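Local coordinates for protein RNA-dependent RNA polymerase (Taggert virus, PDB 6DX3) that probably acts, through its viral OTU domain, as a papain-like cysteine protease that removes ubiquitin from conjugated proteins, at residues A[45-53]-A[157-165]; A[68-79]-A[102-111]. One frame throughout, in Å; residues are numbered along the deposited sequence.

How the interactions relate
Interaction 2 is the more buried contact and covers the larger area. It packs helix 57-72 and the chain just after it against helix 102-112, within the helical part of the OTU domain. Interaction 1 is partly open to solvent and joins helix 40-49 and its following loop to the C-terminal tail. The chemistry follows the place. Interaction 2 combines an aromatic core with side-chain amide, hydroxyl and carboxylate bonds, whereas interaction 1 rests largely on backbone N-H groups and one exposed glutamate. The centres are 23 Å apart, yet helix 40-49 connects them: Met-49 CG lies 3.7 Å from Phe-108 CZ of helix 102-112.

Interaction 1. Residues A[45-53]-A[157-165]; sequences LACGMIEEQ and RGNQRTAVV
The carboxylate of Glu-51 meets the C-terminal tail with Ala-163 N on one side of its plane and Arg-161 CB on the other. This tail follows strand 150-156 of the OTU fold and packs against the end of helix 40-49 and the loop after it. Ala-163 N donates to Glu-51 OE2 at 3.1 Å, on the syn side and 34° out of the carboxylate plane. Thr-162 N makes a weak bond to Glu-51 OE1 at 3.4 Å. One side chain thus holds two consecutive backbone N-H groups. The first torsion sets Glu-51 CG opposite the backbone N (chi1 -174°), and a bend at chi2 brings the carboxylate to the tail. Arg-161 CB sits 3.6 Å from Glu-51 OE2, but the guanidinium end leads away. A water lies among Glu-51 OE1, Gln-160 O and the Thr-162 hydroxyl.

Nearer the helix, small side chains pack closely. The methyl of Ala-163 points at the helix and rests against the carbonyl of Gly-48. Thr-162 CG2 touches Cys-47 SG at 3.6 Å. Tyr-153 of strand 150-156 adjoins this part: it touches Cys-47 and Val-164, and its hydroxyl bonds to Thr-162 O. The tail is also tied directly to the helix backbone, where Val-164 N donates to Gly-48 O at 2.9 Å in an almost straight bond (171°).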
ATOM      1  N   LEU A  45       0.266   3.860   4.930  1.00 23.34           N
ATOM      2  CA  LEU A  45       0.320   2.549   5.567  1.00 21.40           C
ATOM      3  C   LEU A  45       0.276   2.673   7.087  1.00 21.41           C
ATOM      4  O   LEU A  45      -0.356   1.852   7.764  1.00 21.26           O
ATOM      5  CB  LEU A  45       1.573   1.800   5.121  1.00 20.00           C
ATOM      6  CG  LEU A  45       1.568   1.308   3.672  1.00 19.03           C
ATOM      7  CD1 LEU A  45       2.888   0.635   3.324  1.00 20.69           C
ATOM      8  CD2 LEU A  45       0.402   0.365   3.437  1.00 17.65           C
ATOM      9  N   ALA A  46       0.939   3.689   7.646  1.00 22.10           N
ATOM     10  CA  ALA A  46       0.842   3.918   9.084  1.00 22.94           C
ATOM     11  C   ALA A  46      -0.569   4.324   9.485  1.00 25.01           C
ATOM     12  O   ALA A  46      -1.020   3.997  10.590  1.00 26.34           O
ATOM     13  CB  ALA A  46       1.842   4.987   9.528  1.00 23.13           C
ATOM     14  N   CYS A  47      -1.278   5.031   8.601  1.00 25.20           N
ATOM     15  CA  CYS A  47      -2.648   5.434   8.894  1.00 28.64           C
ATOM     16  C   CYS A  47      -3.561   4.226   9.049  1.00 29.74           C
ATOM     17  O   CYS A  47      -4.526   4.271   9.821  1.00 32.85           O
ATOM     18  CB  CYS A  47      -3.168   6.360   7.792  1.00 30.75           C
ATOM     19  SG  CYS A  47      -4.728   7.187   8.172  1.00 36.95           S
ATOM     20  N   GLY A  48      -3.273   3.140   8.333  1.00 27.00           N
ATOM     21  CA  GLY A  48      -4.053   1.927   8.469  1.00 28.31           C
ATOM     22  C   GLY A  48      -3.658   1.027   9.618  1.00 26.86           C
ATOM     23  O   GLY A  48      -4.428   0.131   9.972  1.00 26.78           O
ATOM     24  N   MET A  49      -2.482   1.244  10.207  1.00 27.19           N
ATOM     25  CA  MET A  49      -1.969   0.393  11.273  1.00 27.90           C
ATOM     26  C   MET A  49      -1.991   1.040  12.649  1.00 30.68           C
ATOM     27  O   MET A  49      -2.041   0.320  13.649  1.00 32.80           O
ATOM     28  CB  MET A  49      -0.528  -0.035  10.967  1.00 25.66           C
ATOM     29  CG  MET A  49      -0.366  -0.872   9.708  1.00 26.01           C
ATOM     30  SD  MET A  49      -0.907  -2.579   9.918  1.00 27.89           S
ATOM     31  CE  MET A  49       0.248  -3.154  11.156  1.00 27.61           C
ATOM     32  N   ILE A  50      -1.943   2.367  12.735  1.00 30.45           N
ATOM     33  CA  ILE A  50      -1.856   3.074  14.011  1.00 32.65           C
ATOM     34  C   ILE A  50      -3.038   4.030  14.116  1.00 35.68           C
ATOM     35  O   ILE A  50      -3.199   4.924  13.276  1.00 34.67           O
ATOM     36  CB  ILE A  50      -0.524   3.827  14.159  1.00 30.77           C
ATOM     37  CG1 ILE A  50       0.656   2.896  13.862  1.00 27.31           C
ATOM     38  CG2 ILE A  50      -0.398   4.413  15.556  1.00 34.58           C
ATOM     39  CD1 ILE A  50       2.006   3.592  13.888  1.00 26.67           C
ATOM     40  N   GLU A  51      -3.863   3.841  15.149  1.00 39.97           N
ATOM     41  CA  GLU A  51      -5.003   4.730  15.353  1.00 45.37           C
ATOM     42  C   GLU A  51      -4.548   6.122  15.777  1.00 46.76           C
ATOM     43  O   GLU A  51      -5.082   7.128  15.296  1.00 49.47           O
ATOM     44  CB  GLU A  51      -5.957   4.128  16.386  1.00 50.46           C
ATOM     45  CG  GLU A  51      -7.258   4.901  16.578  1.00 56.52           C
ATOM     46  CD  GLU A  51      -8.145   4.884  15.344  1.00 58.17           C
ATOM     47  OE1 GLU A  51      -8.816   5.905  15.084  1.00 61.67           O
ATOM     48  OE2 GLU A  51      -8.172   3.854  14.633  1.00 55.87           O
ATOM     49  N   GLU A  52      -3.562   6.205  16.670  1.00 46.39           N
ATOM     50  CA  GLU A  52      -2.985   7.490  17.069  1.00 48.33           C
ATOM     51  C   GLU A  52      -1.764   7.818  16.206  1.00 45.22           C
ATOM     52  O   GLU A  52      -0.630   7.900  16.679  1.00 44.40           O
ATOM     53  CB  GLU A  52      -2.629   7.476  18.551  1.00 52.55           C
ATOM     54  CG  GLU A  52      -3.808   7.208  19.467  1.00 57.76           C
ATOM     55  CD  GLU A  52      -4.869   8.286  19.377  1.00 61.96           C
ATOM     56  OE1 GLU A  52      -4.702   9.339  20.027  1.00 65.27           O
ATOM     57  OE2 GLU A  52      -5.867   8.081  18.652  1.00 62.18           O
ATOM     58  N   GLN A  53      -2.023   8.006  14.911  1.00 42.52           N
ATOM     59  CA  GLN A  53      -0.945   8.274  13.966  1.00 38.69           C
ATOM     60  C   GLN A  53      -0.262   9.598  14.290  1.00 39.03           C
ATOM     61  O   GLN A  53      -0.924  10.607  14.554  1.00 40.60           O
ATOM     62  CB  GLN A  53      -1.483   8.294  12.533  1.00 37.88           C
ATOM     63  CG  GLN A  53      -0.398   8.450  11.470  1.00 36.38           C
ATOM     64  CD  GLN A  53      -0.958   8.653  10.074  1.00 38.12           C
ATOM     65  OE1 GLN A  53      -2.170   8.767   9.887  1.00 40.93           O
ATOM     66  NE2 GLN A  53      -0.074   8.701   9.085  1.00 36.63           N
ATOM     67  N   ARG A 157     -16.420   4.309   4.617  1.00 61.79           N
ATOM     68  CA  ARG A 157     -17.290   5.433   4.956  1.00 64.59           C
ATOM     69  C   ARG A 157     -18.017   5.200   6.274  1.00 69.42           C
ATOM     70  O   ARG A 157     -18.073   6.091   7.130  1.00 69.94           O
ATOM     71  CB  ARG A 157     -18.291   5.670   3.822  1.00 67.69           C
ATOM     72  CG  ARG A 157     -18.271   7.077   3.247  1.00 66.20           C
ATOM     73  CD  ARG A 157     -19.430   7.298   2.285  1.00 70.63           C
ATOM     74  NE  ARG A 157     -19.414   8.637   1.703  1.00 70.34           N
ATOM     75  CZ  ARG A 157     -20.330   9.095   0.855  1.00 74.13           C
ATOM     76  NH1 ARG A 157     -20.235  10.328   0.376  1.00 74.15           N
ATOM     77  NH2 ARG A 157     -21.342   8.321   0.483  1.00 78.65           N
ATOM     78  N   GLY A 158     -18.583   4.012   6.457  1.00 73.58           N
ATOM     79  CA  GLY A 158     -19.332   3.719   7.661  1.00 79.05           C
ATOM     80  C   GLY A 158     -18.505   3.082   8.759  1.00 77.82           C
ATOM     81  O   GLY A 158     -18.916   2.079   9.348  1.00 82.06           O
ATOM     82  N   ASN A 159     -17.339   3.657   9.048  1.00 73.12           N
ATOM     83  CA  ASN A 159     -16.455   3.136  10.079  1.00 72.93           C
ATOM     84  C   ASN A 159     -16.063   4.252  11.034  1.00 72.48           C
ATOM     85  O   ASN A 159     -16.025   5.429  10.661  1.00 71.55           O
ATOM     86  CB  ASN A 159     -15.198   2.495   9.476  1.00 68.29           C
ATOM     87  CG  ASN A 159     -15.309   0.986   9.373  1.00 71.61           C
ATOM     88  OD1 ASN A 159     -16.273   0.391   9.855  1.00 77.26           O
ATOM     89  ND2 ASN A 159     -14.315   0.357   8.756  1.00 68.55           N
ATOM     90  N   GLN A 160     -15.782   3.868  12.279  1.00 73.66           N
ATOM     91  CA  GLN A 160     -15.399   4.807  13.326  1.00 72.76           C
ATOM     92  C   GLN A 160     -13.900   4.817  13.588  1.00 66.97           C
ATOM     93  O   GLN A 160     -13.331   5.879  13.859  1.00 64.42           O
ATOM     94  CB  GLN A 160     -16.144   4.478  14.624  1.00 79.77           C
ATOM     95  CG  GLN A 160     -17.224   5.484  14.993  1.00 84.32           C
ATOM     96  CD  GLN A 160     -18.240   5.677  13.885  1.00 84.55           C
ATOM     97  OE1 GLN A 160     -18.764   4.714  13.328  1.00 86.11           O
ATOM     98  NE2 GLN A 160     -18.518   6.931  13.556  1.00 83.40           N
ATOM     99  N   ARG A 161     -13.246   3.662  13.516  1.00 64.39           N
ATOM    100  CA  ARG A 161     -11.800   3.586  13.653  1.00 58.74           C
ATOM    101  C   ARG A 161     -11.155   3.741  12.284  1.00 52.27           C
ATOM    102  O   ARG A 161     -11.578   3.102  11.316  1.00 52.40           O
ATOM    103  CB  ARG A 161     -11.376   2.263  14.292  1.00 60.38           C
ATOM    104  CG  ARG A 161     -11.400   2.268  15.816  1.00 65.23           C
ATOM    105  CD  ARG A 161     -12.702   1.699  16.347  1.00 73.31           C
ATOM    106  NE  ARG A 161     -13.096   2.300  17.618  1.00 79.50           N
ATOM    107  CZ  ARG A 161     -14.222   2.009  18.260  1.00 87.56           C
ATOM    108  NH1 ARG A 161     -15.064   1.124  17.747  1.00 90.86           N
ATOM    109  NH2 ARG A 161     -14.508   2.600  19.412  1.00 92.95           N
ATOM    110  N   THR A 162     -10.136   4.597  12.205  1.00 47.33           N
ATOM    111  CA  THR A 162      -9.431   4.788  10.943  1.00 43.34           C
ATOM    112  C   THR A 162      -8.546   3.590  10.629  1.00 41.61           C
ATOM    113  O   THR A 162      -8.590   3.042   9.521  1.00 41.37           O
ATOM    114  CB  THR A 162      -8.610   6.077  10.994  1.00 39.90           C
ATOM    115  OG1 THR A 162      -9.478   7.184  11.267  1.00 42.85           O
ATOM    116  CG2 THR A 162      -7.898   6.313   9.674  1.00 35.33           C
ATOM    117  N   ALA A 163      -7.741   3.161  11.597  1.00 41.50           N
ATOM    118  CA  ALA A 163      -6.901   1.994  11.396  1.00 40.92           C
ATOM    119  C   ALA A 163      -7.740   0.720  11.425  1.00 46.72           C
ATOM    120  O   ALA A 163      -8.884   0.701  11.886  1.00 50.16           O
ATOM    121  CB  ALA A 163      -5.805   1.929  12.460  1.00 40.05           C
ATOM    122  N   VAL A 164      -7.150  -0.358  10.915  1.00 47.31           N
ATOM    123  CA  VAL A 164      -7.804  -1.659  10.888  1.00 53.32           C
ATOM    124  C   VAL A 164      -7.418  -2.437  12.139  1.00 58.89           C
ATOM    125  O   VAL A 164      -6.601  -1.970  12.941  1.00 57.01           O
ATOM    126  CB  VAL A 164      -7.428  -2.431   9.610  1.00 50.79           C
ATOM    127  CG1 VAL A 164      -7.823  -1.624   8.384  1.00 48.66           C
ATOM    128  CG2 VAL A 164      -5.936  -2.728   9.601  1.00 46.98           C
ATOM    129  N   VAL A 165      -8.017  -3.613  12.319  1.00 64.75           N
ATOM    130  CA  VAL A 165      -7.659  -4.534  13.398  1.00 70.25           C
ATOM    131  C   VAL A 165      -8.423  -5.840  13.217  1.00 76.96           C
ATOM    132  O   VAL A 165      -7.861  -6.928  13.349  1.00 79.95           O
ATOM    133  CB  VAL A 165      -7.935  -3.934  14.793  1.00 73.17           C
ATOM    134  CG1 VAL A 165      -9.378  -3.472  14.898  1.00 77.12           C
ATOM    135  CG2 VAL A 165      -7.600  -4.939  15.889  1.00 77.46           C
TER
HETATM  136  O   HOH W   1     -10.485   7.343  13.928  1.00 41.93           O

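Interaction 2. Residues A[68-79]-A[102-111]; sequences AAGLFWDTTEET and SLEVNFFSQK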
ATOM      1  N   ALA A  68      11.707  -6.422   6.287  1.00 26.38           N
ATOM      2  CA  ALA A  68      10.873  -7.309   5.484  1.00 25.87           C
ATOM      3  C   ALA A  68      11.545  -7.644   4.159  1.00 24.73           C
ATOM      4  O   ALA A  68      11.462  -8.781   3.682  1.00 25.26           O
ATOM      5  CB  ALA A  68       9.505  -6.675   5.242  1.00 24.71           C
ATOM      6  N   ALA A  69      12.214  -6.661   3.548  1.00 24.32           N
ATOM      7  CA  ALA A  69      12.947  -6.915   2.312  1.00 23.75           C
ATOM      8  C   ALA A  69      14.068  -7.921   2.531  1.00 23.11           C
ATOM      9  O   ALA A  69      14.254  -8.842   1.726  1.00 23.01           O
ATOM     10  CB  ALA A  69      13.508  -5.605   1.757  1.00 24.35           C
ATOM     11  N   GLY A  70      14.822  -7.770   3.620  1.00 24.21           N
ATOM     12  CA  GLY A  70      15.892  -8.709   3.905  1.00 26.99           C
ATOM     13  C   GLY A  70      15.404 -10.112   4.207  1.00 26.47           C
ATOM     14  O   GLY A  70      16.132 -11.084   3.986  1.00 26.64           O
ATOM     15  N   LEU A  71      14.171 -10.242   4.707  1.00 25.61           N
ATOM     16  CA  LEU A  71      13.642 -11.556   5.059  1.00 24.52           C
ATOM     17  C   LEU A  71      13.051 -12.279   3.855  1.00 23.30           C
ATOM     18  O   LEU A  71      13.146 -13.508   3.757  1.00 23.41           O
ATOM     19  CB  LEU A  71      12.577 -11.420   6.147  1.00 23.63           C
ATOM     20  CG  LEU A  71      12.984 -11.092   7.588  1.00 23.92           C
ATOM     21  CD1 LEU A  71      11.780 -10.579   8.357  1.00 24.25           C
ATOM     22  CD2 LEU A  71      13.567 -12.309   8.278  1.00 24.75           C
ATOM     23  N   PHE A  72      12.432 -11.541   2.932  1.00 19.80           N
ATOM     24  CA  PHE A  72      11.586 -12.141   1.908  1.00 20.75           C
ATOM     25  C   PHE A  72      12.066 -11.864   0.488  1.00 23.36           C
ATOM     26  O   PHE A  72      11.350 -12.197  -0.464  1.00 24.17           O
ATOM     27  CB  PHE A  72      10.143 -11.648   2.062  1.00 20.69           C
ATOM     28  CG  PHE A  72       9.509 -12.008   3.381  1.00 24.79           C
ATOM     29  CD1 PHE A  72       9.112 -13.312   3.641  1.00 24.64           C
ATOM     30  CD2 PHE A  72       9.292 -11.043   4.348  1.00 25.41           C
ATOM     31  CE1 PHE A  72       8.522 -13.646   4.843  1.00 27.33           C
ATOM     32  CE2 PHE A  72       8.705 -11.369   5.555  1.00 26.61           C
ATOM     33  CZ  PHE A  72       8.319 -12.673   5.804  1.00 26.20           C
ATOM     34  N   TRP A  73      13.255 -11.279   0.317  1.00 23.41           N
ATOM     35  CA  TRP A  73      13.714 -10.908  -1.018  1.00 24.36           C
ATOM     36  C   TRP A  73      13.769 -12.116  -1.947  1.00 25.76           C
ATOM     37  O   TRP A  73      13.266 -12.070  -3.075  1.00 27.15           O
ATOM     38  CB  TRP A  73      15.086 -10.237  -0.941  1.00 25.10           C
ATOM     39  CG  TRP A  73      15.610  -9.810  -2.285  1.00 25.51           C
ATOM     40  CD1 TRP A  73      16.396 -10.540  -3.131  1.00 25.83           C
ATOM     41  CD2 TRP A  73      15.376  -8.555  -2.937  1.00 25.11           C
ATOM     42  NE1 TRP A  73      16.670  -9.815  -4.265  1.00 25.84           N
ATOM     43  CE2 TRP A  73      16.056  -8.593  -4.170  1.00 25.53           C
ATOM     44  CE3 TRP A  73      14.663  -7.401  -2.595  1.00 24.82           C
ATOM     45  CZ2 TRP A  73      16.041  -7.526  -5.063  1.00 27.32           C
ATOM     46  CZ3 TRP A  73      14.650  -6.342  -3.482  1.00 26.39           C
ATOM     47  CH2 TRP A  73      15.334  -6.413  -4.705  1.00 27.70           C
ATOM     48  N   ASP A  74      14.373 -13.214  -1.485  1.00 26.59           N
ATOM     49  CA  ASP A  74      14.621 -14.364  -2.347  1.00 29.95           C
ATOM     50  C   ASP A  74      13.366 -15.164  -2.665  1.00 28.21           C
ATOM     51  O   ASP A  74      13.443 -16.102  -3.464  1.00 30.75           O
ATOM     52  CB  ASP A  74      15.656 -15.290  -1.704  1.00 35.12           C
ATOM     53  CG  ASP A  74      16.969 -14.592  -1.429  1.00 38.75           C
ATOM     54  OD1 ASP A  74      17.398 -13.780  -2.275  1.00 39.92           O
ATOM     55  OD2 ASP A  74      17.567 -14.855  -0.365  1.00 41.45           O
ATOM     56  N   THR A  75      12.227 -14.838  -2.057  1.00 25.83           N
ATOM     57  CA  THR A  75      10.983 -15.555  -2.301  1.00 25.62           C
ATOM     58  C   THR A  75       9.862 -14.636  -2.771  1.00 23.66           C
ATOM     59  O   THR A  75       8.699 -15.059  -2.798  1.00 23.32           O
ATOM     60  CB  THR A  75      10.533 -16.299  -1.039  1.00 28.34           C
ATOM     61  OG1 THR A  75      10.262 -15.351   0.002  1.00 28.91           O
ATOM     62  CG2 THR A  75      11.608 -17.275  -0.566  1.00 30.43           C
ATOM     63  N   THR A  76      10.171 -13.391  -3.128  1.00 22.57           N
ATOM     64  CA  THR A  76       9.172 -12.424  -3.566  1.00 22.39           C
ATOM     65  C   THR A  76       9.348 -12.218  -5.066  1.00 24.22           C
ATOM     66  O   THR A  76      10.343 -11.626  -5.502  1.00 24.52           O
ATOM     67  CB  THR A  76       9.305 -11.110  -2.796  1.00 21.81           C
ATOM     68  OG1 THR A  76       9.233 -11.371  -1.387  1.00 22.37           O
ATOM     69  CG2 THR A  76       8.188 -10.145  -3.180  1.00 20.51           C
ATOM     70  N   GLU A  77       8.381 -12.708  -5.852  1.00 24.83           N
ATOM     71  CA  GLU A  77       8.516 -12.666  -7.306  1.00 29.01           C
ATOM     72  C   GLU A  77       8.537 -11.239  -7.838  1.00 28.70           C
ATOM     73  O   GLU A  77       9.151 -10.977  -8.877  1.00 28.61           O
ATOM     74  CB  GLU A  77       7.386 -13.453  -7.973  1.00 32.68           C
ATOM     75  CG  GLU A  77       7.321 -14.914  -7.568  1.00 36.26           C
ATOM     76  CD  GLU A  77       8.606 -15.662  -7.869  1.00 41.54           C
ATOM     77  OE1 GLU A  77       9.051 -15.649  -9.036  1.00 43.16           O
ATOM     78  OE2 GLU A  77       9.182 -16.255  -6.932  1.00 45.73           O
ATOM     79  N   GLU A  78       7.871 -10.309  -7.151  1.00 27.32           N
ATOM     80  CA  GLU A  78       7.834  -8.930  -7.624  1.00 26.00           C
ATOM     81  C   GLU A  78       9.226  -8.313  -7.712  1.00 25.38           C
ATOM     82  O   GLU A  78       9.428  -7.374  -8.490  1.00 27.27           O
ATOM     83  CB  GLU A  78       6.930  -8.085  -6.718  1.00 23.95           C
ATOM     84  CG  GLU A  78       6.777  -6.645  -7.187  1.00 23.07           C
ATOM     85  CD  GLU A  78       5.507  -5.978  -6.695  1.00 21.46           C
ATOM     86  OE1 GLU A  78       5.164  -4.914  -7.246  1.00 21.39           O
ATOM     87  OE2 GLU A  78       4.856  -6.506  -5.766  1.00 19.63           O
ATOM     88  N   THR A  79      10.200  -8.831  -6.959  1.00 24.56           N
ATOM     89  CA  THR A  79      11.551  -8.290  -7.051  1.00 26.11           C
ATOM     90  C   THR A  79      12.191  -8.543  -8.410  1.00 24.92           C
ATOM     91  O   THR A  79      13.118  -7.819  -8.786  1.00 26.73           O
ATOM     92  CB  THR A  79      12.449  -8.876  -5.958  1.00 27.61           C
ATOM     93  OG1 THR A  79      12.751 -10.241  -6.267  1.00 28.40           O
ATOM     94  CG2 THR A  79      11.775  -8.796  -4.590  1.00 27.05           C
ATOM     95  N   SER A 102       4.667  -0.196  -4.923  1.00 25.65           N
ATOM     96  CA  SER A 102       3.897  -1.391  -4.587  1.00 24.50           C
ATOM     97  C   SER A 102       4.776  -2.505  -4.029  1.00 20.74           C
ATOM     98  O   SER A 102       4.299  -3.333  -3.246  1.00 20.87           O
ATOM     99  CB  SER A 102       3.130  -1.884  -5.817  1.00 26.13           C
ATOM    100  OG  SER A 102       4.015  -2.389  -6.805  1.00 25.61           O
ATOM    101  N   LEU A 103       6.054  -2.547  -4.411  1.00 19.00           N
ATOM    102  CA  LEU A 103       6.940  -3.579  -3.879  1.00 18.33           C
ATOM    103  C   LEU A 103       7.167  -3.400  -2.383  1.00 19.57           C
ATOM    104  O   LEU A 103       7.313  -4.390  -1.659  1.00 16.29           O
ATOM    105  CB  LEU A 103       8.274  -3.572  -4.625  1.00 20.16           C
ATOM    106  CG  LEU A 103       9.339  -4.539  -4.098  1.00 21.89           C
ATOM    107  CD1 LEU A 103       8.813  -5.967  -4.081  1.00 21.90           C
ATOM    108  CD2 LEU A 103      10.607  -4.444  -4.933  1.00 23.97           C
ATOM    109  N   GLU A 104       7.200  -2.155  -1.905  1.00 20.89           N
ATOM    110  CA  GLU A 104       7.314  -1.921  -0.470  1.00 21.05           C
ATOM    111  C   GLU A 104       6.033  -2.306   0.257  1.00 21.73           C
ATOM    112  O   GLU A 104       6.087  -2.777   1.401  1.00 21.61           O
ATOM    113  CB  GLU A 104       7.665  -0.456  -0.200  1.00 21.53           C
ATOM    114  CG  GLU A 104       9.077  -0.055  -0.624  1.00 24.16           C
ATOM    115  CD  GLU A 104       9.254  -0.018  -2.133  1.00 27.05           C
ATOM    116  OE1 GLU A 104       9.787  -0.998  -2.695  1.00 28.41           O
ATOM    117  OE2 GLU A 104       8.853   0.984  -2.757  1.00 28.28           O
ATOM    118  N   VAL A 105       4.877  -2.110  -0.381  1.00 22.10           N
ATOM    119  CA  VAL A 105       3.635  -2.646   0.170  1.00 22.42           C
ATOM    120  C   VAL A 105       3.703  -4.164   0.222  1.00 21.33           C
ATOM    121  O   VAL A 105       3.284  -4.789   1.205  1.00 22.12           O
ATOM    122  CB  VAL A 105       2.427  -2.171  -0.657  1.00 23.21           C
ATOM    123  CG1 VAL A 105       1.158  -2.818  -0.131  1.00 23.24           C
ATOM    124  CG2 VAL A 105       2.317  -0.661  -0.644  1.00 23.68           C
ATOM    125  N   ASN A 106       4.226  -4.778  -0.842  1.00 20.24           N
ATOM    126  CA  ASN A 106       4.401  -6.226  -0.885  1.00 20.59           C
ATOM    127  C   ASN A 106       5.157  -6.721   0.342  1.00 19.39           C
ATOM    128  O   ASN A 106       4.698  -7.625   1.048  1.00 16.98           O
ATOM    129  CB  ASN A 106       5.137  -6.608  -2.175  1.00 21.42           C
ATOM    130  CG  ASN A 106       5.052  -8.092  -2.490  1.00 23.82           C
ATOM    131  OD1 ASN A 106       5.040  -8.936  -1.592  1.00 24.67           O
ATOM    132  ND2 ASN A 106       5.005  -8.418  -3.780  1.00 21.30           N
ATOM    133  N   PHE A 107       6.313  -6.114   0.626  1.00 20.26           N
ATOM    134  CA  PHE A 107       7.133  -6.572   1.745  1.00 22.53           C
ATOM    135  C   PHE A 107       6.453  -6.315   3.086  1.00 21.98           C
ATOM    136  O   PHE A 107       6.499  -7.166   3.981  1.00 21.20           O
ATOM    137  CB  PHE A 107       8.505  -5.899   1.695  1.00 23.17           C
ATOM    138  CG  PHE A 107       9.443  -6.528   0.707  1.00 23.87           C
ATOM    139  CD1 PHE A 107       9.557  -7.906   0.625  1.00 23.02           C
ATOM    140  CD2 PHE A 107      10.200  -5.743  -0.148  1.00 25.15           C
ATOM    141  CE1 PHE A 107      10.417  -8.493  -0.286  1.00 24.23           C
ATOM    142  CE2 PHE A 107      11.063  -6.324  -1.064  1.00 25.47           C
ATOM    143  CZ  PHE A 107      11.171  -7.698  -1.133  1.00 25.44           C
ATOM    144  N   PHE A 108       5.820  -5.150   3.250  1.00 23.66           N
ATOM    145  CA  PHE A 108       5.177  -4.850   4.527  1.00 22.96           C
ATOM    146  C   PHE A 108       4.009  -5.791   4.795  1.00 23.61           C
ATOM    147  O   PHE A 108       3.811  -6.234   5.934  1.00 24.21           O
ATOM    148  CB  PHE A 108       4.705  -3.398   4.559  1.00 24.49           C
ATOM    149  CG  PHE A 108       3.983  -3.028   5.825  1.00 26.81           C
ATOM    150  CD1 PHE A 108       4.686  -2.788   6.995  1.00 27.61           C
ATOM    151  CD2 PHE A 108       2.600  -2.923   5.846  1.00 27.55           C
ATOM    152  CE1 PHE A 108       4.024  -2.451   8.161  1.00 29.33           C
ATOM    153  CE2 PHE A 108       1.933  -2.586   7.011  1.00 29.11           C
ATOM    154  CZ  PHE A 108       2.644  -2.348   8.168  1.00 29.74           C
ATOM    155  N   SER A 109       3.225  -6.102   3.760  1.00 22.74           N
ATOM    156  CA  SER A 109       2.103  -7.020   3.923  1.00 25.09           C
ATOM    157  C   SER A 109       2.580  -8.397   4.366  1.00 25.40           C
ATOM    158  O   SER A 109       1.921  -9.059   5.178  1.00 26.67           O
ATOM    159  CB  SER A 109       1.318  -7.121   2.615  1.00 27.48           C
ATOM    160  OG  SER A 109       2.146  -7.603   1.570  1.00 29.41           O
ATOM    161  N   GLN A 110       3.723  -8.845   3.841  1.00 23.36           N
ATOM    162  CA  GLN A 110       4.299 -10.113   4.277  1.00 23.60           C
ATOM    163  C   GLN A 110       4.770 -10.041   5.723  1.00 24.22           C
ATOM    164  O   GLN A 110       4.564 -10.985   6.494  1.00 27.33           O
ATOM    165  CB  GLN A 110       5.465 -10.505   3.368  1.00 23.48           C
ATOM    166  CG  GLN A 110       5.083 -10.786   1.923  1.00 22.89           C
ATOM    167  CD  GLN A 110       6.220 -11.415   1.144  1.00 21.46           C
ATOM    168  OE1 GLN A 110       6.692 -12.500   1.483  1.00 21.04           O
ATOM    169  NE2 GLN A 110       6.670 -10.736   0.098  1.00 20.97           N
ATOM    170  N   LYS A 111       5.420  -8.938   6.105  1.00 23.43           N
ATOM    171  CA  LYS A 111       5.964  -8.824   7.455  1.00 27.12           C
ATOM    172  C   LYS A 111       4.854  -8.653   8.484  1.00 29.32           C
ATOM    173  O   LYS A 111       4.853  -9.319   9.525  1.00 33.22           O
ATOM    174  CB  LYS A 111       6.942  -7.651   7.528  1.00 27.39           C
ATOM    175  CG  LYS A 111       7.604  -7.451   8.891  1.00 28.37           C
ATOM    176  CD  LYS A 111       8.897  -8.239   8.998  1.00 28.78           C
ATOM    177  CE  LYS A 111       9.847  -7.615  10.015  1.00 29.09           C
ATOM    178  NZ  LYS A 111       9.286  -7.612  11.393  1.00 27.26           N
TER
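Two helices of the OTU domain pack here at a steep angle: segments 68-72 and 102-111 cross at 77°, with their axes 9.0 Å apart. Phe-107 fills the centre of the contact. Ala-69 CA stands over the middle of its ring, 3.7 Å from the centroid, in a CH-pi contact. Phe-72 O lies at the edge of the same ring. Trp-73 CE3 and Thr-79 CG2 both meet the far atom, Phe-107 CZ.

Gln-110 runs past Phe-72 in the opposite direction. Its CB lies over one face of the Phe-72 ring, and Leu-71 CB lies over the other. The Gln-110 amide is held by two bonds: NE2 donates to Thr-76 OG1 at 3.0 Å, close to the amide plane, and to Asn-106 OD1 at 3.0 Å. Glu-78 reaches across with an extended chain, its CG opposite the backbone N (chi1 -177°). Ser-102 OG donates to Glu-78 OE1 at 2.8 Å. Asn-106 ND2 donates to the anti lone pair of Glu-78 OE2 at 2.8 Å, nearly straight (173°). At the other end, Ala-68 CB packs on Lys-111 CB at 3.6 Å, and Lys-111 NZ bonds to Gln-64 of helix 57-72.

Helix 86-93 flanks the contact through Tyr-89, which meets Ala-69, Trp-73 and Leu-103. Tyr-133 of strand 126-133 gives Glu-78 OE2 a second partner and links the helices to the sheet.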